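Local coordinates for protein putative oxidoreductase (PDB 3FHL) that is a putative oxidoreductase of the Gfo/Idh/MocA family and probably uses a nicotinamide adenine dinucleotide bound to its Rossmann domain, at residues C[18-23]-C[120-125]; C[58-63]-C[67-72]; C[77-82]-C[106-111]; C[311-316]-C[322-327]. One frame throughout, in Å; residues are numbered along the deposited sequence. Where two conformers were deposited one is given.

Contact 1 (C[18-23]-C[120-125]); sequences QVFHAP and SVYQNR
His21 lays the edge of its imidazole over one face of the Tyr122 ring. The two rings form an edge-to-face pair, with planes 59° apart and centroids 4.5 Å apart. His21 CE1 sits above the centre of the phenol, 3.6 Å from Tyr122 CD2. Tyr122 CG lies opposite its backbone N (chi1 -171°), which points the ring to the helix. Tyr311 holds His21 ND1 and Glu95 holds NE2, so the imidazole is fixed in its rotation. Phe20 crosses Tyr122 at about a right angle, its CB 3.4 Å from Tyr122 OH. A water joins that hydroxyl to the backbone, 2.6 Å from Tyr122 OH and 2.8 Å from Phe20 O. Asn124 ND2 sits 3.1 Å from both Phe20 CD1 and Phe20 CE1, a tight, slanting approach. It also gives Tyr122 OH a weak hydrogen bond. Tyr122 and Asn124, at and just past the end of edge strand 119-122, thus meet helix 15-27 beyond the C-terminal ends of the intervening strands of the Rossmann sheet.

Contact 2 (C[58-63]-C[67-72]); sequences KELTED and DLIVVN
Ile69 packs its CD1 methyl against Leu60, and this apolar touch makes up most of the contact. CD1 lies 3.7 Å from Leu60 CB. A second, looser approach joins Ile69 CG2 to Leu60 CD1, at 4.1 Å. The two branches of Ile69 thus meet different levels of the leucine, CD1 near its root and CG2 near its tip. Ile69 CG1 stands beside the backbone N (chi1 -69°), and the extended chi2 of 176° carries CD1 on to the helix 58-61. Thr61 adds its methyl group from the next position, with CG2 3.9 Å from the same Ile69 CD1. Its hydroxyl takes no part in the packing and lies near Lys58 O in its own helical turn.

The polar groups work within segment 58-63 or reach outward. Glu62 N donates to Lys58 O, and Asp63 N to Leu60 O. Asp63 OD2 forms a salt bridge with Lys35 on strand 31-37, and that strand also packs on Leu60 through Lys35 and Val37. On the other segment, Asp67 and Leu68 pair by backbone bonds with Lys7 of strand 6-10.

Helix 58-61 lies in the connection from strand 52-54 to strand 68-71 of the Rossmann sheet. Between helix and strand the chemistry is wholly apolar. Buried methyl and methylene groups seat the helix, while hydrogen bonds to neighbouring strands fix the strand itself.

Contact 3 (C[77-82]-C[106-111]); sequences THYEYA and EELIAL
Helix 78-82 and helix 106-111 run almost parallel, with 11° between their N-to-C directions. Their axes approach to 10.7 Å, and the closest CA atoms belong to Ala82 and Leu108. Leu108 bridges the gap between them. Its CD1 lies 3.8 Å from Ala82 CB, and its CG lies 3.9 Å from Tyr79 CD1. One branched side chain thus meets both the small alanine and the phenol ring at CD1, the ring at a slant. Phe98 and Thr99 touch Leu108 as well, and Leu119 of strand 119-122 packs on it from the sheet.

These are the helices of two successive beta-alpha-beta crossovers of the Rossmann domain. Helix 78-87 leads from strand 68-71 to strand 91-95, and helix 102-115 leads from there to strand 119-122. Parallel neighbouring strands with a helix between each pair place the two helices side by side in the same direction. Ala82 and His78 also touch Val94 on the middle strand of the three.

Toward solvent the contact turns polar. Tyr79 CG lies anti to the backbone N (chi1 164°), which swings the phenol across to the second helix. Tyr79 OH donates a hydrogen bond of 2.7 Å to Glu107 OE1. The hydroxyl meets this oxygen on the syn side, 31° out of the carboxylate plane. Glu107 OE2 is near too, 3.1 Å from Tyr79 OH. Glu107 OE1 lies at the ring edge.

Contact 4 (C[311-316]-C[322-327]); sequences YQNIYE and QPLETH
A chi1 of 176° points the Asn313 side chain straight out from the helix to the chain at 322-327, and a chi2 of -115° turns its amide to face two backbone groups there. Glu325 N donates to Asn313 OD1 at 2.9 Å in a nearly straight bond, the N-H...O angle being 171°. Asn313 ND2 donates in turn to Pro323 O at 3.2 Å. That carbonyl oxygen lies close to the amide plane, and the donor lies in the carbonyl plane. With one side of the amide giving and the other receiving, the rotation of the Asn313 group is fixed. A water gives a further bond to Asn313 OD1, at 2.9 Å, and accepts one from Thr326 OG1. The buried oxygen thus has two donors.

Glu325 runs past the Asn313 amide at a slant, with CB 3.6 Å from Asn313 OD1. The methyl Leu324 CD1 also lies against Asn313 OD1. Nearer the end of the helix, Gln322 N donates to Glu316 O at 3.0 Å. The methylenes of these two residues pack together, with Gln322 CG 3.9 Å from Glu316 CB.

Helix 309-320 packs on the Rossmann sheet, where Tyr311 and Ile314 meet Val70 and Leu68 of strand 68-71. The connection 322-327 joins it to helix 328-347 alongside edge strand 119-122, with Thr326 bonded to Val121 by the backbone and to Ser120 by its hydroxyl.

In the fold
Contacts 1 and 2 are wholly buried, while contacts 3 and 4 are partly buried, with exposed residues among those touching. Contacts 1 to 3 belong to the Rossmann domain, and contact 4 belongs to the C-terminal alpha/beta part of the chain. Contacts 2 and 3 follow each other along the chain and meet at Val71, which packs on Tyr81 and His78. Contact 1 closes a loop that holds both of them. Contact 4 touches contact 1 through Thr326 and Tyr311, and contact 2 through Val70 and Tyr311. The chemistry differs with place: an edge-to-face ring pair and a water in contact 1, only apolar packing in contact 2, a leucine with a surface hydrogen bond in contact 3, and amide-to-backbone, backbone and water-mediated bonds in contact 4.

Contact 1 (C[18-23]-C[120-125])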
loop_
_atom_site.group_PDB
_atom_site.type_symbol
_atom_site.label_atom_id
_atom_site.label_comp_id
_atom_site.label_asym_id
_atom_site.label_seq_id
_atom_site.Cartn_x
_atom_site.Cartn_y
_atom_site.Cartn_z
ATOM N N GLN C 18 26.701 -10.118 20.174
ATOM C CA GLN C 18 27.597 -10.674 19.176
ATOM C C GLN C 18 27.394 -10.117 17.777
ATOM O O GLN C 18 28.288 -10.216 16.947
ATOM C CB GLN C 18 27.442 -12.194 19.122
ATOM C CG GLN C 18 27.784 -12.890 20.409
ATOM C CD GLN C 18 27.585 -14.389 20.343
ATOM O OE1 GLN C 18 28.029 -15.043 19.400
ATOM N NE2 GLN C 18 26.924 -14.945 21.358
ATOM N N VAL C 19 26.215 -9.560 17.505
ATOM C CA VAL C 19 25.862 -9.133 16.138
ATOM C C VAL C 19 25.983 -7.620 15.964
ATOM O O VAL C 19 26.668 -7.147 15.064
ATOM C CB VAL C 19 24.435 -9.660 15.726
ATOM C CG1 VAL C 19 23.948 -9.049 14.421
ATOM C CG2 VAL C 19 24.465 -11.173 15.587
ATOM N N PHE C 20 25.341 -6.864 16.849
ATOM C CA PHE C 20 25.181 -5.421 16.649
ATOM C C PHE C 20 26.180 -4.525 17.379
ATOM O O PHE C 20 26.417 -3.387 16.954
ATOM C CB PHE C 20 23.754 -4.998 17.042
ATOM C CG PHE C 20 22.685 -5.604 16.172
ATOM C CD1 PHE C 20 22.559 -5.223 14.835
ATOM C CD2 PHE C 20 21.819 -6.562 16.681
ATOM C CE1 PHE C 20 21.583 -5.789 14.019
ATOM C CE2 PHE C 20 20.838 -7.130 15.879
ATOM C CZ PHE C 20 20.720 -6.741 14.542
ATOM N N HIS C 21 26.741 -5.018 18.481
ATOM C CA HIS C 21 27.507 -4.154 19.373
ATOM C C HIS C 21 29.000 -4.449 19.421
ATOM O O HIS C 21 29.796 -3.624 18.988
ATOM C CB HIS C 21 26.891 -4.174 20.766
ATOM C CG HIS C 21 25.463 -3.750 20.771
ATOM N ND1 HIS C 21 25.062 -2.498 20.353
ATOM C CD2 HIS C 21 24.338 -4.418 21.103
ATOM C CE1 HIS C 21 23.747 -2.408 20.450
ATOM N NE2 HIS C 21 23.285 -3.560 20.899
ATOM N N ALA C 22 29.368 -5.617 19.937
ATOM C CA ALA C 22 30.788 -6.027 19.987
ATOM C C ALA C 22 31.599 -5.890 18.684
ATOM O O ALA C 22 32.725 -5.400 18.742
ATOM C CB ALA C 22 30.941 -7.417 20.600
ATOM N N PRO C 23 31.047 -6.296 17.509
ATOM C CA PRO C 23 31.828 -6.087 16.285
ATOM C C PRO C 23 32.193 -4.630 15.971
ATOM O O PRO C 23 33.233 -4.395 15.361
ATOM C CB PRO C 23 30.902 -6.645 15.190
ATOM C CG PRO C 23 30.116 -7.648 15.881
ATOM C CD PRO C 23 29.795 -7.010 17.190
ATOM N N SER C 120 21.019 7.092 25.244
ATOM C CA SER C 120 20.715 6.743 23.859
ATOM C C SER C 120 19.891 5.461 23.788
ATOM O O SER C 120 20.062 4.563 24.617
ATOM C CB SER C 120 22.026 6.559 23.077
ATOM O OG SER C 120 21.817 6.078 21.752
ATOM N N VAL C 121 18.986 5.384 22.805
ATOM C CA VAL C 121 18.333 4.121 22.478
ATOM C C VAL C 121 18.802 3.642 21.106
ATOM O O VAL C 121 18.792 4.406 20.142
ATOM C CB VAL C 121 16.788 4.185 22.606
ATOM C CG1 VAL C 121 16.134 2.903 22.072
ATOM C CG2 VAL C 121 16.396 4.347 24.069
ATOM N N TYR C 122 19.247 2.389 21.048
ATOM C CA TYR C 122 19.777 1.779 19.824
ATOM C C TYR C 122 18.689 1.577 18.764
ATOM O O TYR C 122 17.820 0.717 18.908
ATOM C CB TYR C 122 20.429 0.437 20.149
ATOM C CG TYR C 122 21.199 -0.173 18.999
ATOM C CD1 TYR C 122 22.303 0.480 18.448
ATOM C CD2 TYR C 122 20.842 -1.412 18.482
ATOM C CE1 TYR C 122 23.028 -0.077 17.404
ATOM C CE2 TYR C 122 21.552 -1.977 17.445
ATOM C CZ TYR C 122 22.647 -1.310 16.914
ATOM O OH TYR C 122 23.344 -1.869 15.877
ATOM N N GLN C 123 18.747 2.376 17.705
ATOM C CA GLN C 123 17.846 2.227 16.559
ATOM C C GLN C 123 18.696 2.183 15.299
ATOM O O GLN C 123 18.941 3.206 14.658
ATOM C CB GLN C 123 16.819 3.375 16.515
ATOM C CG GLN C 123 15.996 3.526 17.807
ATOM C CD GLN C 123 14.693 4.267 17.608
ATOM O OE1 GLN C 123 13.775 3.758 16.971
ATOM N NE2 GLN C 123 14.594 5.467 18.174
ATOM N N ASN C 124 19.150 0.986 14.938
ATOM C CA ASN C 124 20.164 0.844 13.904
ATOM C C ASN C 124 19.718 0.968 12.454
ATOM O O ASN C 124 20.556 1.169 11.569
ATOM C CB ASN C 124 20.929 -0.467 14.073
ATOM C CG ASN C 124 20.041 -1.694 14.019
ATOM O OD1 ASN C 124 18.819 -1.621 13.988
ATOM N ND2 ASN C 124 20.670 -2.842 14.031
ATOM N N ARG C 125 18.414 0.858 12.205
ATOM C CA ARG C 125 17.928 0.881 10.828
ATOM C C ARG C 125 17.939 2.269 10.208
ATOM O O ARG C 125 17.671 2.431 9.016
ATOM C CB ARG C 125 16.581 0.165 10.691
ATOM C CG ARG C 125 16.729 -1.364 10.855
ATOM C CD ARG C 125 15.527 -2.105 10.316
ATOM N NE ARG C 125 15.617 -3.550 10.530
ATOM C CZ ARG C 125 16.229 -4.406 9.712
ATOM N NH1 ARG C 125 16.842 -3.979 8.605
ATOM N NH2 ARG C 125 16.236 -5.699 10.013
HETATM O O HOH W 1 25.790 -1.009 15.680
#

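Contact 2 (C[58-63]-C[67-72])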
loop_
_atom_site.group_PDB
_atom_site.type_symbol
_atom_site.label_atom_id
_atom_site.label_comp_id
_atom_site.label_asym_id
_atom_site.label_seq_id
_atom_site.Cartn_x
_atom_site.Cartn_y
_atom_site.Cartn_z
ATOM N N LYS C 58 26.580 -5.216 37.897
ATOM C CA LYS C 58 27.120 -4.328 38.938
ATOM C C LYS C 58 28.631 -4.065 38.770
ATOM O O LYS C 58 29.109 -2.967 39.048
ATOM C CB LYS C 58 26.827 -4.912 40.328
ATOM C CG LYS C 58 26.931 -3.910 41.473
ATOM C CD LYS C 58 27.006 -4.609 42.836
ATOM C CE LYS C 58 25.655 -4.625 43.548
ATOM N NZ LYS C 58 25.291 -3.290 44.113
ATOM N N GLU C 59 29.366 -5.063 38.279
ATOM C CA GLU C 59 30.792 -4.914 37.986
ATOM C C GLU C 59 31.087 -3.952 36.828
ATOM O O GLU C 59 32.224 -3.489 36.674
ATOM C CB GLU C 59 31.440 -6.277 37.747
ATOM C CG GLU C 59 31.604 -7.085 39.022
ATOM C CD GLU C 59 32.019 -8.512 38.759
ATOM O OE1 GLU C 59 33.236 -8.771 38.603
ATOM O OE2 GLU C 59 31.124 -9.380 38.719
ATOM N N LEU C 60 30.071 -3.645 36.021
ATOM C CA LEU C 60 30.201 -2.577 35.035
ATOM C C LEU C 60 29.935 -1.245 35.677
ATOM O O LEU C 60 30.698 -0.303 35.477
ATOM C CB LEU C 60 29.229 -2.744 33.853
ATOM C CG LEU C 60 29.388 -3.937 32.925
ATOM C CD1 LEU C 60 28.432 -3.782 31.719
ATOM C CD2 LEU C 60 30.815 -4.072 32.479
ATOM N N THR C 61 28.838 -1.153 36.425
ATOM C CA THR C 61 28.403 0.138 36.974
ATOM C C THR C 61 29.354 0.651 38.061
ATOM O O THR C 61 29.476 1.861 38.268
ATOM C CB THR C 61 26.958 0.102 37.532
ATOM O OG1 THR C 61 26.858 -0.869 38.582
ATOM C CG2 THR C 61 25.966 -0.257 36.449
ATOM N N GLU C 62 30.028 -0.273 38.739
ATOM C CA GLU C 62 30.954 0.095 39.806
ATOM C C GLU C 62 32.382 0.300 39.321
ATOM O O GLU C 62 33.254 0.664 40.110
ATOM C CB GLU C 62 30.931 -0.943 40.917
ATOM C CG GLU C 62 29.708 -0.866 41.812
ATOM C CD GLU C 62 29.676 -1.982 42.855
ATOM O OE1 GLU C 62 30.514 -2.914 42.777
ATOM O OE2 GLU C 62 28.804 -1.926 43.748
ATOM N N ASP C 63 32.618 0.069 38.031
ATOM C CA ASP C 63 33.940 0.237 37.459
ATOM C C ASP C 63 34.220 1.719 37.211
ATOM O O ASP C 63 33.587 2.327 36.350
ATOM C CB ASP C 63 34.055 -0.583 36.169
ATOM C CG ASP C 63 35.463 -0.607 35.599
ATOM O OD1 ASP C 63 36.213 0.381 35.733
ATOM O OD2 ASP C 63 35.828 -1.629 34.991
ATOM N N ASP C 67 33.374 4.580 30.771
ATOM C CA ASP C 67 32.698 5.794 30.305
ATOM C C ASP C 67 31.283 5.488 29.828
ATOM O O ASP C 67 30.375 6.309 29.978
ATOM C CB ASP C 67 33.479 6.414 29.133
ATOM C CG ASP C 67 34.905 6.802 29.507
ATOM O OD1 ASP C 67 35.071 7.578 30.470
ATOM O OD2 ASP C 67 35.854 6.345 28.832
ATOM N N LEU C 68 31.116 4.309 29.229
ATOM C CA LEU C 68 29.879 3.951 28.520
ATOM C C LEU C 68 29.453 2.517 28.782
ATOM O O LEU C 68 30.269 1.591 28.713
ATOM C CB LEU C 68 30.039 4.184 27.007
ATOM C CG LEU C 68 28.895 3.798 26.039
ATOM C CD1 LEU C 68 27.706 4.714 26.213
ATOM C CD2 LEU C 68 29.369 3.827 24.588
ATOM N N ILE C 69 28.168 2.345 29.083
ATOM C CA ILE C 69 27.583 1.022 29.244
ATOM C C ILE C 69 26.488 0.806 28.194
ATOM O O ILE C 69 25.612 1.647 28.014
ATOM C CB ILE C 69 27.035 0.792 30.681
ATOM C CG1 ILE C 69 28.198 0.718 31.683
ATOM C CG2 ILE C 69 26.212 -0.512 30.770
ATOM C CD1 ILE C 69 27.749 0.601 33.136
ATOM N N VAL C 70 26.579 -0.320 27.489
ATOM C CA VAL C 70 25.565 -0.733 26.522
ATOM C C VAL C 70 24.647 -1.755 27.184
ATOM O O VAL C 70 25.062 -2.893 27.465
ATOM C CB VAL C 70 26.211 -1.312 25.240
ATOM C CG1 VAL C 70 25.130 -1.772 24.237
ATOM C CG2 VAL C 70 27.125 -0.272 24.589
ATOM N N VAL C 71 23.409 -1.338 27.441
ATOM C CA VAL C 71 22.402 -2.180 28.105
ATOM C C VAL C 71 21.649 -3.012 27.045
ATOM O O VAL C 71 20.742 -2.517 26.361
ATOM C CB VAL C 71 21.453 -1.318 29.005
ATOM C CG1 VAL C 71 20.328 -2.145 29.655
ATOM C CG2 VAL C 71 22.262 -0.610 30.094
ATOM N N ASN C 72 22.065 -4.267 26.892
ATOM C CA ASN C 72 21.471 -5.162 25.894
ATOM C C ASN C 72 21.095 -6.516 26.506
ATOM O O ASN C 72 21.188 -7.564 25.863
ATOM C CB ASN C 72 22.421 -5.331 24.707
ATOM C CG ASN C 72 23.714 -6.020 25.086
ATOM O OD1 ASN C 72 24.236 -5.829 26.182
ATOM N ND2 ASN C 72 24.222 -6.846 24.193
#

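Contact 3 (C[77-82]-C[106-111])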
loop_
_atom_site.group_PDB
_atom_site.type_symbol
_atom_site.label_atom_id
_atom_site.label_comp_id
_atom_site.label_asym_id
_atom_site.label_seq_id
_atom_site.Cartn_x
_atom_site.Cartn_y
_atom_site.Cartn_z
ATOM N N THR C 77 14.936 -6.208 32.535
ATOM C CA THR C 77 15.967 -5.516 33.300
ATOM C C THR C 77 16.223 -4.066 32.864
ATOM O O THR C 77 16.815 -3.306 33.625
ATOM C CB THR C 77 17.321 -6.281 33.276
ATOM O OG1 THR C 77 17.873 -6.248 31.955
ATOM C CG2 THR C 77 17.150 -7.735 33.729
ATOM N N HIS C 78 15.762 -3.680 31.672
ATOM C CA HIS C 78 16.261 -2.457 31.002
ATOM C C HIS C 78 16.097 -1.149 31.769
ATOM O O HIS C 78 17.027 -0.356 31.821
ATOM C CB HIS C 78 15.720 -2.326 29.577
ATOM C CG HIS C 78 16.379 -3.243 28.593
ATOM N ND1 HIS C 78 16.309 -3.050 27.231
ATOM C CD2 HIS C 78 17.129 -4.357 28.776
ATOM C CE1 HIS C 78 16.982 -4.008 26.617
ATOM N NE2 HIS C 78 17.486 -4.817 27.532
ATOM N N TYR C 79 14.935 -0.939 32.378
ATOM C CA TYR C 79 14.729 0.226 33.236
ATOM C C TYR C 79 15.669 0.204 34.447
ATOM O O TYR C 79 16.333 1.204 34.728
ATOM C CB TYR C 79 13.271 0.305 33.692
ATOM C CG TYR C 79 13.012 1.232 34.859
ATOM C CD1 TYR C 79 13.075 2.615 34.707
ATOM C CD2 TYR C 79 12.692 0.717 36.121
ATOM C CE1 TYR C 79 12.825 3.467 35.779
ATOM C CE2 TYR C 79 12.444 1.560 37.201
ATOM C CZ TYR C 79 12.504 2.929 37.021
ATOM O OH TYR C 79 12.255 3.756 38.086
ATOM N N GLU C 80 15.722 -0.932 35.145
ATOM C CA GLU C 80 16.530 -1.070 36.362
ATOM C C GLU C 80 18.011 -0.900 36.035
ATOM O O GLU C 80 18.719 -0.148 36.705
ATOM C CB GLU C 80 16.293 -2.435 37.030
ATOM C CG GLU C 80 16.957 -2.601 38.413
ATOM C CD GLU C 80 17.056 -4.061 38.894
ATOM O OE1 GLU C 80 16.275 -4.930 38.434
ATOM O OE2 GLU C 80 17.928 -4.339 39.745
ATOM N N TYR C 81 18.451 -1.586 34.982
ATOM C CA TYR C 81 19.851 -1.616 34.571
ATOM C C TYR C 81 20.355 -0.270 34.043
ATOM O O TYR C 81 21.471 0.157 34.385
ATOM C CB TYR C 81 20.087 -2.748 33.565
ATOM C CG TYR C 81 20.264 -4.116 34.199
ATOM C CD1 TYR C 81 19.740 -4.403 35.475
ATOM C CD2 TYR C 81 20.946 -5.131 33.525
ATOM C CE1 TYR C 81 19.901 -5.663 36.060
ATOM C CE2 TYR C 81 21.110 -6.406 34.100
ATOM C CZ TYR C 81 20.581 -6.658 35.365
ATOM O OH TYR C 81 20.743 -7.902 35.944
ATOM N N ALA C 82 19.535 0.408 33.239
ATOM C CA ALA C 82 19.881 1.750 32.742
ATOM C C ALA C 82 19.903 2.771 33.871
ATOM O O ALA C 82 20.718 3.687 33.850
ATOM C CB ALA C 82 18.928 2.209 31.639
ATOM N N GLU C 106 10.417 8.285 30.734
ATOM C CA GLU C 106 10.497 9.719 31.051
ATOM C C GLU C 106 11.361 9.981 32.294
ATOM O O GLU C 106 12.097 10.969 32.340
ATOM C CB GLU C 106 9.103 10.336 31.209
ATOM C CG GLU C 106 8.322 10.403 29.894
ATOM C CD GLU C 106 6.898 10.925 30.040
ATOM O OE1 GLU C 106 6.272 10.709 31.104
ATOM O OE2 GLU C 106 6.401 11.542 29.072
ATOM N N GLU C 107 11.286 9.073 33.270
ATOM C CA GLU C 107 12.108 9.146 34.483
ATOM C C GLU C 107 13.612 9.028 34.189
ATOM O O GLU C 107 14.419 9.804 34.717
ATOM C CB GLU C 107 11.685 8.066 35.480
ATOM C CG GLU C 107 12.357 8.182 36.846
ATOM C CD GLU C 107 12.201 6.932 37.689
ATOM O OE1 GLU C 107 11.264 6.144 37.430
ATOM O OE2 GLU C 107 13.017 6.733 38.616
ATOM N N LEU C 108 13.977 8.057 33.354
ATOM C CA LEU C 108 15.371 7.845 32.960
ATOM C C LEU C 108 15.953 9.026 32.198
ATOM O O LEU C 108 17.100 9.421 32.444
ATOM C CB LEU C 108 15.507 6.571 32.128
ATOM C CG LEU C 108 15.340 5.254 32.882
ATOM C CD1 LEU C 108 15.648 4.092 31.951
ATOM C CD2 LEU C 108 16.234 5.214 34.114
ATOM N N ILE C 109 15.155 9.587 31.286
ATOM C CA ILE C 109 15.554 10.736 30.468
ATOM C C ILE C 109 15.851 11.955 31.354
ATOM O O ILE C 109 16.872 12.620 31.174
ATOM C CB ILE C 109 14.494 11.045 29.368
ATOM C CG1 ILE C 109 14.555 9.973 28.258
ATOM C CG2 ILE C 109 14.675 12.455 28.773
ATOM C CD1 ILE C 109 13.359 9.970 27.306
ATOM N N ALA C 110 14.975 12.208 32.326
ATOM C CA ALA C 110 15.165 13.299 33.294
ATOM C C ALA C 110 16.382 13.090 34.211
ATOM O O ALA C 110 17.102 14.042 34.499
ATOM C CB ALA C 110 13.905 13.502 34.108
ATOM N N LEU C 111 16.606 11.851 34.657
ATOM C CA LEU C 111 17.786 11.515 35.456
ATOM C C LEU C 111 19.086 11.759 34.680
ATOM O O LEU C 111 19.993 12.424 35.185
ATOM C CB LEU C 111 17.717 10.070 35.961
ATOM C CG LEU C 111 18.881 9.499 36.779
ATOM C CD1 LEU C 111 19.039 10.195 38.131
ATOM C CD2 LEU C 111 18.706 7.992 36.979
#

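Contact 4 (C[311-316]-C[322-327])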
loop_
_atom_site.group_PDB
_atom_site.type_symbol
_atom_site.label_atom_id
_atom_site.label_comp_id
_atom_site.label_asym_id
_atom_site.label_seq_id
_atom_site.Cartn_x
_atom_site.Cartn_y
_atom_site.Cartn_z
ATOM N N TYR C 311 27.800 4.093 16.644
ATOM C CA TYR C 311 28.922 4.292 17.563
ATOM C C TYR C 311 29.781 5.481 17.177
ATOM O O TYR C 311 30.191 6.251 18.043
ATOM C CB TYR C 311 29.718 2.988 17.717
ATOM C CG TYR C 311 28.957 2.022 18.591
ATOM C CD1 TYR C 311 28.829 2.268 19.959
ATOM C CD2 TYR C 311 28.319 0.894 18.055
ATOM C CE1 TYR C 311 28.112 1.419 20.783
ATOM C CE2 TYR C 311 27.583 0.037 18.872
ATOM C CZ TYR C 311 27.498 0.307 20.240
ATOM O OH TYR C 311 26.787 -0.509 21.081
ATOM N N GLN C 312 29.984 5.689 15.875
ATOM C CA GLN C 312 30.708 6.860 15.423
ATOM C C GLN C 312 29.983 8.128 15.876
ATOM O O GLN C 312 30.621 9.080 16.337
ATOM C CB GLN C 312 30.922 6.850 13.904
ATOM C CG GLN C 312 31.762 8.031 13.357
ATOM C CD GLN C 312 33.227 8.030 13.833
ATOM O OE1 GLN C 312 33.726 7.042 14.379
ATOM N NE2 GLN C 312 33.917 9.154 13.622
ATOM N N ASN C 313 28.653 8.122 15.788
ATOM C CA ASN C 313 27.875 9.249 16.283
ATOM C C ASN C 313 28.010 9.469 17.790
ATOM O O ASN C 313 28.088 10.612 18.242
ATOM C CB ASN C 313 26.398 9.127 15.900
ATOM C CG ASN C 313 25.559 10.251 16.490
ATOM O OD1 ASN C 313 24.686 10.011 17.317
ATOM N ND2 ASN C 313 25.855 11.488 16.094
ATOM N N ILE C 314 28.025 8.377 18.554
ATOM C CA ILE C 314 28.192 8.460 20.002
ATOM C C ILE C 314 29.535 9.104 20.346
ATOM O O ILE C 314 29.604 9.996 21.214
ATOM C CB ILE C 314 28.035 7.081 20.663
ATOM C CG1 ILE C 314 26.564 6.693 20.665
ATOM C CG2 ILE C 314 28.599 7.060 22.109
ATOM C CD1 ILE C 314 26.316 5.405 21.321
ATOM N N TYR C 315 30.575 8.693 19.629
ATOM C CA TYR C 315 31.901 9.263 19.808
ATOM C C TYR C 315 31.906 10.762 19.520
ATOM O O TYR C 315 32.400 11.545 20.331
ATOM C CB TYR C 315 32.948 8.537 18.956
ATOM C CG TYR C 315 34.202 9.368 18.735
ATOM C CD1 TYR C 315 35.147 9.538 19.759
ATOM C CD2 TYR C 315 34.425 10.008 17.516
ATOM C CE1 TYR C 315 36.294 10.308 19.557
ATOM C CE2 TYR C 315 35.555 10.794 17.315
ATOM C CZ TYR C 315 36.480 10.938 18.334
ATOM O OH TYR C 315 37.594 11.713 18.113
ATOM N N GLU C 316 31.346 11.152 18.377
ATOM C CA GLU C 316 31.290 12.562 17.971
ATOM C C GLU C 316 30.485 13.418 18.937
ATOM O O GLU C 316 30.795 14.576 19.146
ATOM C CB GLU C 316 30.789 12.702 16.533
ATOM C CG GLU C 316 31.812 12.190 15.534
ATOM C CD GLU C 316 31.456 12.466 14.093
ATOM O OE1 GLU C 316 30.535 13.269 13.832
ATOM O OE2 GLU C 316 32.118 11.866 13.218
ATOM N N GLN C 322 29.143 17.030 19.149
ATOM C CA GLN C 322 28.159 16.987 18.060
ATOM C C GLN C 322 26.798 16.521 18.587
ATOM O O GLN C 322 26.746 15.876 19.633
ATOM C CB GLN C 322 28.659 16.074 16.925
ATOM C CG GLN C 322 29.993 16.519 16.302
ATOM C CD GLN C 322 29.975 17.974 15.893
ATOM O OE1 GLN C 322 29.310 18.350 14.929
ATOM N NE2 GLN C 322 30.708 18.808 16.630
ATOM N N PRO C 323 25.693 16.857 17.882
ATOM C CA PRO C 323 24.371 16.353 18.278
ATOM C C PRO C 323 24.281 14.828 18.300
ATOM O O PRO C 323 24.781 14.171 17.397
ATOM C CB PRO C 323 23.456 16.899 17.185
ATOM C CG PRO C 323 24.143 18.137 16.724
ATOM C CD PRO C 323 25.591 17.740 16.706
ATOM N N LEU C 324 23.676 14.286 19.351
ATOM C CA LEU C 324 23.354 12.870 19.407
ATOM C C LEU C 324 22.160 12.625 18.492
ATOM O O LEU C 324 21.180 13.366 18.541
ATOM C CB LEU C 324 23.021 12.472 20.843
ATOM C CG LEU C 324 22.458 11.077 21.112
ATOM C CD1 LEU C 324 23.483 10.023 20.797
ATOM C CD2 LEU C 324 21.952 10.963 22.550
ATOM N N GLU C 325 22.248 11.609 17.638
ATOM C CA GLU C 325 21.143 11.307 16.710
ATOM C C GLU C 325 20.044 10.477 17.372
ATOM O O GLU C 325 18.880 10.568 16.993
ATOM C CB GLU C 325 21.658 10.587 15.457
ATOM C CG GLU C 325 22.542 11.458 14.559
ATOM C CD GLU C 325 23.061 10.721 13.325
ATOM O OE1 GLU C 325 22.254 10.066 12.625
ATOM O OE2 GLU C 325 24.280 10.804 13.045
ATOM N N THR C 326 20.422 9.687 18.373
ATOM C CA THR C 326 19.571 8.634 18.903
ATOM C C THR C 326 19.151 8.862 20.356
ATOM O O THR C 326 19.218 7.952 21.184
ATOM C CB THR C 326 20.278 7.268 18.806
ATOM O OG1 THR C 326 21.559 7.364 19.436
ATOM C CG2 THR C 326 20.467 6.842 17.317
ATOM N N HIS C 327 18.696 10.068 20.657
ATOM C CA HIS C 327 18.132 10.357 21.974
ATOM C C HIS C 327 17.052 9.349 22.347
ATOM O O HIS C 327 16.266 8.930 21.498
ATOM C CB HIS C 327 17.499 11.744 22.001
ATOM C CG HIS C 327 18.485 12.868 22.027
ATOM N ND1 HIS C 327 18.776 13.628 20.916
ATOM C CD2 HIS C 327 19.227 13.380 23.038
ATOM C CE1 HIS C 327 19.666 14.550 21.236
ATOM N NE2 HIS C 327 19.955 14.422 22.518
HETATM O O HOH W 2 23.833 7.312 17.770
#